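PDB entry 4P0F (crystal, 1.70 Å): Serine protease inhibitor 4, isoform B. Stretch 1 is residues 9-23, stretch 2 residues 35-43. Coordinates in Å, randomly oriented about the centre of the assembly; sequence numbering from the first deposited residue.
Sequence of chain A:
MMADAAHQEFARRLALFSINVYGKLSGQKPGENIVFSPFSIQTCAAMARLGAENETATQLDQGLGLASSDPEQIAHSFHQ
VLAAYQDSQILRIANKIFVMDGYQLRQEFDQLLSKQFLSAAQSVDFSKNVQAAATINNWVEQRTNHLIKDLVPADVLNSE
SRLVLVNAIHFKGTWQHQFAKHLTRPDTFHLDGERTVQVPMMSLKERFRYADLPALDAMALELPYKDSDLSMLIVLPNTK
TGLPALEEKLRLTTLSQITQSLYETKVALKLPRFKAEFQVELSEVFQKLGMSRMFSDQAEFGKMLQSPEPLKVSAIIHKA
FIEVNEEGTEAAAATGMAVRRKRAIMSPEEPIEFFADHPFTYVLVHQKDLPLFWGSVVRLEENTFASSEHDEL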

ATOM      1  N   GLU A   9       9.643 -12.858   9.325  1.00 23.52           N
ATOM      2  CA  GLU A   9      10.581 -11.783   9.030  1.00 21.52           C
ATOM      3  C   GLU A   9      10.046 -10.872   7.942  1.00 19.54           C
ATOM      4  O   GLU A   9      10.158  -9.654   8.036  1.00 19.85           O
ATOM      5  N   PHE A  10       9.483 -11.465   6.894  1.00 23.29           N
ATOM      6  CA  PHE A  10       8.971 -10.680   5.782  1.00 21.70           C
ATOM      7  C   PHE A  10       7.919  -9.707   6.302  1.00 18.89           C
ATOM      8  O   PHE A  10       7.923  -8.533   5.957  1.00 17.25           O
ATOM      9  N   ALA A  11       7.019 -10.205   7.140  1.00 18.59           N
ATOM     10  CA  ALA A  11       5.959  -9.369   7.680  1.00 18.75           C
ATOM     11  C   ALA A  11       6.527  -8.257   8.554  1.00 18.20           C
ATOM     12  O   ALA A  11       6.116  -7.102   8.435  1.00 16.68           O
ATOM     13  N   ARG A  12       7.481  -8.605   9.418  1.00 19.18           N
ATOM     14  CA  ARG A  12       8.119  -7.627  10.292  1.00 18.42           C
ATOM     15  C   ARG A  12       8.782  -6.513   9.503  1.00 16.57           C
ATOM     16  O   ARG A  12       8.633  -5.338   9.822  1.00 16.23           O
ATOM     17  N   ARG A  13       9.523  -6.875   8.460  1.00 16.23           N
ATOM     18  CA  ARG A  13      10.248  -5.876   7.694  1.00 17.88           C
ATOM     19  C   ARG A  13       9.296  -4.990   6.896  1.00 15.23           C
ATOM     20  O   ARG A  13       9.512  -3.784   6.799  1.00 15.53           O
ATOM     21  N   LEU A  14       8.225  -5.575   6.368  1.00 14.02           N
ATOM     22  CA  LEU A  14       7.212  -4.800   5.661  1.00 17.70           C
ATOM     23  C   LEU A  14       6.485  -3.850   6.612  1.00 14.45           C
ATOM     24  O   LEU A  14       6.193  -2.710   6.250  1.00 17.02           O
ATOM     25  N   ALA A  15       6.212  -4.306   7.831  1.00 14.33           N
ATOM     26  CA  ALA A  15       5.568  -3.447   8.827  1.00 15.09           C
ATOM     27  C   ALA A  15       6.415  -2.217   9.151  1.00 18.93           C
ATOM     28  O   ALA A  15       5.885  -1.118   9.310  1.00 17.30           O
ATOM     29  N   LEU A  16       7.728  -2.387   9.245  1.00 16.83           N
ATOM     30  CA  LEU A  16       8.601  -1.256   9.525  1.00 15.13           C
ATOM     31  C   LEU A  16       8.663  -0.320   8.312  1.00 14.22           C
ATOM     32  O   LEU A  16       8.556   0.892   8.458  1.00 15.61           O
ATOM     33  N   PHE A  17       8.833  -0.885   7.120  1.00 13.61           N
ATOM     34  CA  PHE A  17       8.750  -0.091   5.896  1.00 13.54           C
ATOM     35  C   PHE A  17       7.447   0.706   5.848  1.00 15.44           C
ATOM     36  O   PHE A  17       7.448   1.885   5.480  1.00 14.79           O
ATOM     37  N   SER A  18       6.349   0.077   6.264  1.00 13.74           N
ATOM     38  CA  SER A  18       5.040   0.721   6.251  1.00 14.58           C
ATOM     39  C   SER A  18       5.006   1.977   7.114  1.00 16.33           C
ATOM     40  O   SER A  18       4.541   3.027   6.672  1.00 17.43           O
ATOM     41  N   ILE A  19       5.461   1.876   8.362  1.00 16.35           N
ATOM     42  CA  ILE A  19       5.411   3.035   9.230  1.00 16.51           C
ATOM     43  C   ILE A  19       6.420   4.080   8.764  1.00 17.71           C
ATOM     44  O   ILE A  19       6.189   5.274   8.935  1.00 18.50           O
ATOM     45  N   ASN A  20       7.525   3.646   8.149  1.00 17.19           N
ATOM     46  CA  ASN A  20       8.475   4.600   7.584  1.00 18.60           C
ATOM     47  C   ASN A  20       7.815   5.445   6.492  1.00 16.97           C
ATOM     48  O   ASN A  20       7.928   6.675   6.490  1.00 19.15           O
ATOM     49  N   VAL A  21       7.122   4.781   5.573  1.00 16.02           N
ATOM     50  CA  VAL A  21       6.448   5.466   4.464  1.00 16.25           C
ATOM     51  C   VAL A  21       5.311   6.357   4.984  1.00 17.28           C
ATOM     52  O   VAL A  21       5.170   7.515   4.571  1.00 18.72           O
ATOM     53  N   TYR A  22       4.522   5.812   5.905  1.00 17.40           N
ATOM     54  CA  TYR A  22       3.397   6.534   6.506  1.00 21.95           C
ATOM     55  C   TYR A  22       3.897   7.839   7.124  1.00 23.78           C
ATOM     56  O   TYR A  22       3.303   8.905   6.937  1.00 22.35           O
ATOM     57  N   GLY A  23       5.018   7.763   7.835  1.00 20.89           N
ATOM     58  CA  GLY A  23       5.593   8.946   8.436  1.00 22.35           C
ATOM     59  C   GLY A  23       5.999   9.999   7.424  1.00 23.50           C
ATOM     60  O   GLY A  23       5.742  11.181   7.631  1.00 25.72           O
ATOM     61  N   VAL A  35      -4.259   6.955   2.265  1.00 16.59           N
ATOM     62  CA  VAL A  35      -4.398   5.505   2.187  1.00 15.02           C
ATOM     63  C   VAL A  35      -3.384   5.016   1.179  1.00 17.10           C
ATOM     64  O   VAL A  35      -3.181   5.654   0.156  1.00 15.84           O
ATOM     65  N   PHE A  36      -2.717   3.914   1.493  1.00 14.64           N
ATOM     66  CA  PHE A  36      -1.723   3.352   0.592  1.00 13.76           C
ATOM     67  C   PHE A  36      -1.530   1.877   0.892  1.00 14.11           C
ATOM     68  O   PHE A  36      -1.941   1.389   1.946  1.00 12.91           O
ATOM     69  N   SER A  37      -0.952   1.158  -0.070  1.00 16.88           N
ATOM     70  CA  SER A  37      -0.587  -0.234   0.127  1.00 11.33           C
ATOM     71  C   SER A  37       0.920  -0.360   0.239  1.00 14.41           C
ATOM     72  O   SER A  37       1.626  -0.279  -0.775  1.00 13.15           O
ATOM     73  N   PRO A  38       1.427  -0.551   1.462  1.00 13.97           N
ATOM     74  CA  PRO A  38       2.883  -0.716   1.580  1.00 11.75           C
ATOM     75  C   PRO A  38       3.369  -1.972   0.868  1.00 12.98           C
ATOM     76  O   PRO A  38       4.480  -1.977   0.309  1.00 13.95           O
ATOM     77  N   PHE A  39       2.541  -3.011   0.853  1.00 13.66           N
ATOM     78  CA  PHE A  39       2.901  -4.256   0.187  1.00 11.87           C
ATOM     79  C   PHE A  39       3.127  -4.023  -1.304  1.00 15.15           C
ATOM     80  O   PHE A  39       4.070  -4.568  -1.897  1.00 15.77           O
ATOM     81  N   SER A  40       2.248  -3.236  -1.915  1.00 13.73           N
ATOM     82  CA  SER A  40       2.348  -2.928  -3.337  1.00 15.14           C
ATOM     83  C   SER A  40       3.631  -2.159  -3.645  1.00 13.81           C
ATOM     84  O   SER A  40       4.333  -2.439  -4.637  1.00 15.96           O
ATOM     85  N   ILE A  41       3.931  -1.183  -2.800  1.00 14.79           N
ATOM     86  CA  ILE A  41       5.114  -0.362  -2.982  1.00 13.38           C
ATOM     87  C   ILE A  41       6.376  -1.204  -2.835  1.00 15.59           C
ATOM     88  O   ILE A  41       7.273  -1.129  -3.679  1.00 13.29           O
ATOM     89  N   GLN A  42       6.466  -1.992  -1.768  1.00 12.86           N
ATOM     90  CA  GLN A  42       7.674  -2.790  -1.542  1.00 13.83           C
ATOM     91  C   GLN A  42       7.888  -3.828  -2.652  1.00 12.95           C
ATOM     92  O   GLN A  42       9.019  -4.053  -3.098  1.00 13.99           O
ATOM     93  N   THR A  43       6.797  -4.442  -3.107  1.00 13.71           N
ATOM     94  CA  THR A  43       6.855  -5.451  -4.154  1.00 13.50           C
ATOM     95  C   THR A  43       7.341  -4.837  -5.456  1.00 17.11           C
ATOM     96  O   THR A  43       8.235  -5.382  -6.108  1.00 15.11           O
TER

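The helix of residues 9-23 crosses the short helix 38-43 at 102°, with an axis-to-axis approach of 9.8 Å, and Phe 36, in the strand before it, extends the contact to Tyr 22. The two backbones come nearest at Ser 18 and Pro 38, whose CA atoms are 5.3 Å apart. A small side chain meets a compact ring here: Ser 18 (chi1 m) turns its hydroxyl back to its own helix, donating from OG to Leu 14 O at 2.7 Å, and Pro 38 CB rests 3.0 Å from that OG. The bond keeps the OG close to its own helix, and the short side chain lets Pro 38 sit close to the helix backbone.

Larger side chains fill the space around this point. Leu 14 (t, p) leaves its backbone sideways, but its end reaches the second stretch. Its CD2 meets the edge of the Phe 39 ring, 3.8 Å from CD2 of that residue, while its CD1 packs 4.1 Å from Pro 38 CB and 3.6 Å from Gln 42 OE1. The methyls thus lodge among three side chains of the crossing helix. Phe 39 (chi1 t) also extends to Phe 10 (chi1 t), the two rings meeting obliquely with Phe 10 CE1 4.0 Å from Phe 39 CE2.

Phe 17, also t, points toward the second helix and drives its ring edge against Ile 41 and the backbone O of Pro 38, with Gln 42 alongside. Ile 41 (m, t) supplies a bump against the ring edge, its CG2 3.8 Å from Phe 17 CE2; the same CE2 is 4.0 Å from Gln 42 CB.

Farther along, Phe 36 (chi1 p) points toward the long helix and inserts its ring between Ser 18, Val 21 and Tyr 22. Ser 18 O faces the ring edge, 3.6 Å from Phe 36 CZ, and Val 21 CG1 (chi1 t) lies 3.6 Å from Phe 36 CE2. Tyr 22 (chi1 t) closes the pocket with its CB, 3.9 Å from Phe 36 CZ.

No direct hydrogen bond links the stretches. Gln 42 (chi1 and chi2 t) has the largest area covered by the opposing stretch and brings its amide into an otherwise largely apolar contact, where OE1 lies 3.7 Å from Phe 10 CZ. Water 1 bridges the helices, donating to Phe 10 O at 2.8 Å and to Gln 42 OE1 at 3.0 Å, so the buried carbonyl gains a polar partner; NE2 is satisfied elsewhere in the structure. Ser 37, turned away from the interface, caps the second helix by accepting at OG from Ser 40 N at 3.1 Å.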

ATOM      1  CB  GLU A   9      11.941 -12.330   8.601  1.00 22.10           C
ATOM      2  CG  GLU A   9      12.930 -11.228   8.229  1.00 29.31           C
ATOM      3  CD  GLU A   9      14.200 -11.761   7.614  1.00 35.02           C
ATOM      4  OE1 GLU A   9      14.882 -12.573   8.269  1.00 37.49           O
ATOM      5  OE2 GLU A   9      14.507 -11.365   6.467  1.00 34.76           O
ATOM      6  CB  PHE A  10       8.383 -11.579   4.692  1.00 22.05           C
ATOM      7  CG  PHE A  10       7.898 -10.820   3.484  1.00 19.46           C
ATOM      8  CD1 PHE A  10       6.639 -10.239   3.473  1.00 17.61           C
ATOM      9  CD2 PHE A  10       8.694 -10.682   2.364  1.00 21.69           C
ATOM     10  CE1 PHE A  10       6.194  -9.522   2.382  1.00 20.51           C
ATOM     11  CE2 PHE A  10       8.240  -9.972   1.267  1.00 17.13           C
ATOM     12  CZ  PHE A  10       6.998  -9.393   1.272  1.00 18.80           C
ATOM     13  CB  ALA A  11       4.978 -10.212   8.465  1.00 20.96           C
ATOM     14  CB  ARG A  12       9.176  -8.289  11.185  1.00 20.07           C
ATOM     15  CG  ARG A  12       8.636  -9.064  12.335  1.00 24.15           C
ATOM     16  CD  ARG A  12       9.741  -9.234  13.383  1.00 29.60           C
ATOM     17  NE  ARG A  12      10.872  -9.971  12.829  1.00 30.93           N
ATOM     18  CZ  ARG A  12      10.942 -11.299  12.789  1.00 26.17           C
ATOM     19  NH1 ARG A  12       9.950 -12.033  13.266  1.00 33.91           N
ATOM     20  NH2 ARG A  12      12.006 -11.895  12.273  1.00 34.59           N
ATOM     21  CB  ARG A  13      11.273  -6.565   6.794  1.00 15.21           C
ATOM     22  CG  ARG A  13      12.302  -7.263   7.656  1.00 20.39           C
ATOM     23  CD  ARG A  13      13.536  -7.659   6.941  1.00 28.73           C
ATOM     24  NE  ARG A  13      14.530  -8.177   7.876  1.00 28.37           N
ATOM     25  CZ  ARG A  13      15.762  -8.506   7.521  1.00 26.74           C
ATOM     26  NH1 ARG A  13      16.139  -8.357   6.259  1.00 31.85           N
ATOM     27  NH2 ARG A  13      16.621  -8.967   8.417  1.00 25.36           N
ATOM     28  CB  LEU A  14       6.215  -5.726   4.971  1.00 14.94           C
ATOM     29  CG  LEU A  14       5.074  -5.003   4.251  1.00 14.55           C
ATOM     30  CD1 LEU A  14       5.635  -4.009   3.241  1.00 14.99           C
ATOM     31  CD2 LEU A  14       4.152  -5.997   3.571  1.00 18.96           C
ATOM     32  CB  ALA A  15       5.253  -4.235  10.108  1.00 17.32           C
ATOM     33  CB  LEU A  16       9.998  -1.738   9.919  1.00 15.86           C
ATOM     34  CG  LEU A  16      11.053  -0.653  10.196  1.00 16.90           C
ATOM     35  CD1 LEU A  16      10.570   0.387  11.186  1.00 18.24           C
ATOM     36  CD2 LEU A  16      12.318  -1.289  10.709  1.00 20.76           C
ATOM     37  CB  PHE A  17       8.869  -0.988   4.662  1.00 14.74           C
ATOM     38  CG  PHE A  17       8.843  -0.233   3.357  1.00 14.93           C
ATOM     39  CD1 PHE A  17       9.830   0.677   3.055  1.00 14.64           C
ATOM     40  CD2 PHE A  17       7.823  -0.432   2.442  1.00 16.38           C
ATOM     41  CE1 PHE A  17       9.819   1.369   1.857  1.00 16.73           C
ATOM     42  CE2 PHE A  17       7.805   0.262   1.245  1.00 18.10           C
ATOM     43  CZ  PHE A  17       8.809   1.168   0.964  1.00 15.36           C
ATOM     44  CB  SER A  18       3.950  -0.238   6.738  1.00 18.50           C
ATOM     45  OG  SER A  18       3.855  -1.395   5.928  1.00 21.07           O
ATOM     46  CB  ILE A  19       5.629   2.653  10.723  1.00 28.99           C
ATOM     47  CG1 ILE A  19       6.992   2.016  10.961  1.00 35.86           C
ATOM     48  CG2 ILE A  19       4.538   1.696  11.157  1.00 36.67           C
ATOM     49  CD1 ILE A  19       7.337   1.853  12.431  1.00 85.90           C
ATOM     50  CB  ASN A  20       9.700   3.881   7.013  1.00 16.39           C
ATOM     51  CG  ASN A  20      10.580   3.256   8.086  1.00 18.64           C
ATOM     52  OD1 ASN A  20      10.410   3.492   9.284  1.00 18.11           O
ATOM     53  ND2 ASN A  20      11.569   2.491   7.644  1.00 17.09           N
ATOM     54  CB  VAL A  21       5.909   4.448   3.439  1.00 15.97           C
ATOM     55  CG1 VAL A  21       4.996   5.127   2.424  1.00 16.23           C
ATOM     56  CG2 VAL A  21       7.073   3.753   2.726  1.00 15.02           C
ATOM     57  CB  TYR A  22       2.719   5.627   7.540  1.00 18.16           C
ATOM     58  CG  TYR A  22       1.494   6.149   8.268  1.00 20.15           C
ATOM     59  CD1 TYR A  22       0.443   6.754   7.591  1.00 29.26           C
ATOM     60  CD2 TYR A  22       1.367   5.953   9.638  1.00 29.41           C
ATOM     61  CE1 TYR A  22      -0.682   7.195   8.276  1.00 26.95           C
ATOM     62  CE2 TYR A  22       0.254   6.386  10.329  1.00 28.95           C
ATOM     63  CZ  TYR A  22      -0.768   7.002   9.649  1.00 30.89           C
ATOM     64  OH  TYR A  22      -1.860   7.422  10.376  1.00 36.17           O
ATOM     65  CB  VAL A  35      -5.836   5.047   1.806  1.00 20.23           C
ATOM     66  CG1 VAL A  35      -6.313   5.675   0.500  1.00 21.24           C
ATOM     67  CG2 VAL A  35      -5.913   3.524   1.735  1.00 19.67           C
ATOM     68  CB  PHE A  36      -0.384   4.119   0.686  1.00 14.08           C
ATOM     69  CG  PHE A  36       0.393   3.900   1.978  1.00 14.17           C
ATOM     70  CD1 PHE A  36       0.036   4.543   3.142  1.00 19.00           C
ATOM     71  CD2 PHE A  36       1.518   3.089   1.988  1.00 19.08           C
ATOM     72  CE1 PHE A  36       0.769   4.356   4.314  1.00 18.23           C
ATOM     73  CE2 PHE A  36       2.249   2.893   3.152  1.00 20.65           C
ATOM     74  CZ  PHE A  36       1.870   3.527   4.315  1.00 18.08           C
ATOM     75  CB  SER A  37      -1.086  -1.110  -1.011  1.00 15.25           C
ATOM     76  OG  SER A  37      -0.599  -2.433  -0.862  1.00 15.50           O
ATOM     77  CB  PRO A  38       3.114  -0.784   3.092  1.00 14.27           C
ATOM     78  CG  PRO A  38       1.817  -1.112   3.697  1.00 16.09           C
ATOM     79  CD  PRO A  38       0.757  -0.579   2.778  1.00 15.11           C
ATOM     80  CB  PHE A  39       1.829  -5.323   0.376  1.00 13.74           C
ATOM     81  CG  PHE A  39       2.168  -6.623  -0.291  1.00 15.73           C
ATOM     82  CD1 PHE A  39       1.824  -6.849  -1.611  1.00 21.51           C
ATOM     83  CD2 PHE A  39       2.877  -7.602   0.382  1.00 24.91           C
ATOM     84  CE1 PHE A  39       2.165  -8.036  -2.240  1.00 20.14           C
ATOM     85  CE2 PHE A  39       3.215  -8.791  -0.244  1.00 27.43           C
ATOM     86  CZ  PHE A  39       2.855  -9.003  -1.562  1.00 25.70           C
ATOM     87  CB  SER A  40       1.120  -2.126  -3.782  1.00 14.53           C
ATOM     88  OG  SER A  40       1.226  -1.674  -5.113  1.00 15.89           O
ATOM     89  CB  ILE A  41       5.127   0.820  -1.980  1.00 13.06           C
ATOM     90  CG1 ILE A  41       3.944   1.754  -2.268  1.00 14.25           C
ATOM     91  CG2 ILE A  41       6.435   1.596  -2.062  1.00 15.85           C
ATOM     92  CD1 ILE A  41       3.643   2.720  -1.166  1.00 15.28           C
ATOM     93  CB  GLN A  42       7.618  -3.494  -0.195  1.00 13.55           C
ATOM     94  CG  GLN A  42       8.973  -3.948   0.314  1.00 14.91           C
ATOM     95  CD  GLN A  42       8.877  -4.937   1.457  1.00 14.35           C
ATOM     96  OE1 GLN A  42       8.120  -5.904   1.401  1.00 15.01           O
ATOM     97  NE2 GLN A  42       9.659  -4.702   2.509  1.00 14.58           N
ATOM     98  CB  THR A  43       5.478  -6.110  -4.360  1.00 12.49           C
ATOM     99  OG1 THR A  43       5.080  -6.741  -3.138  1.00 15.68           O
ATOM    100  CG2 THR A  43       5.531  -7.166  -5.452  1.00 14.45           C
TER
HETATM  101  O   HOH W   1       9.156  -7.491   3.689  1.00 14.87           O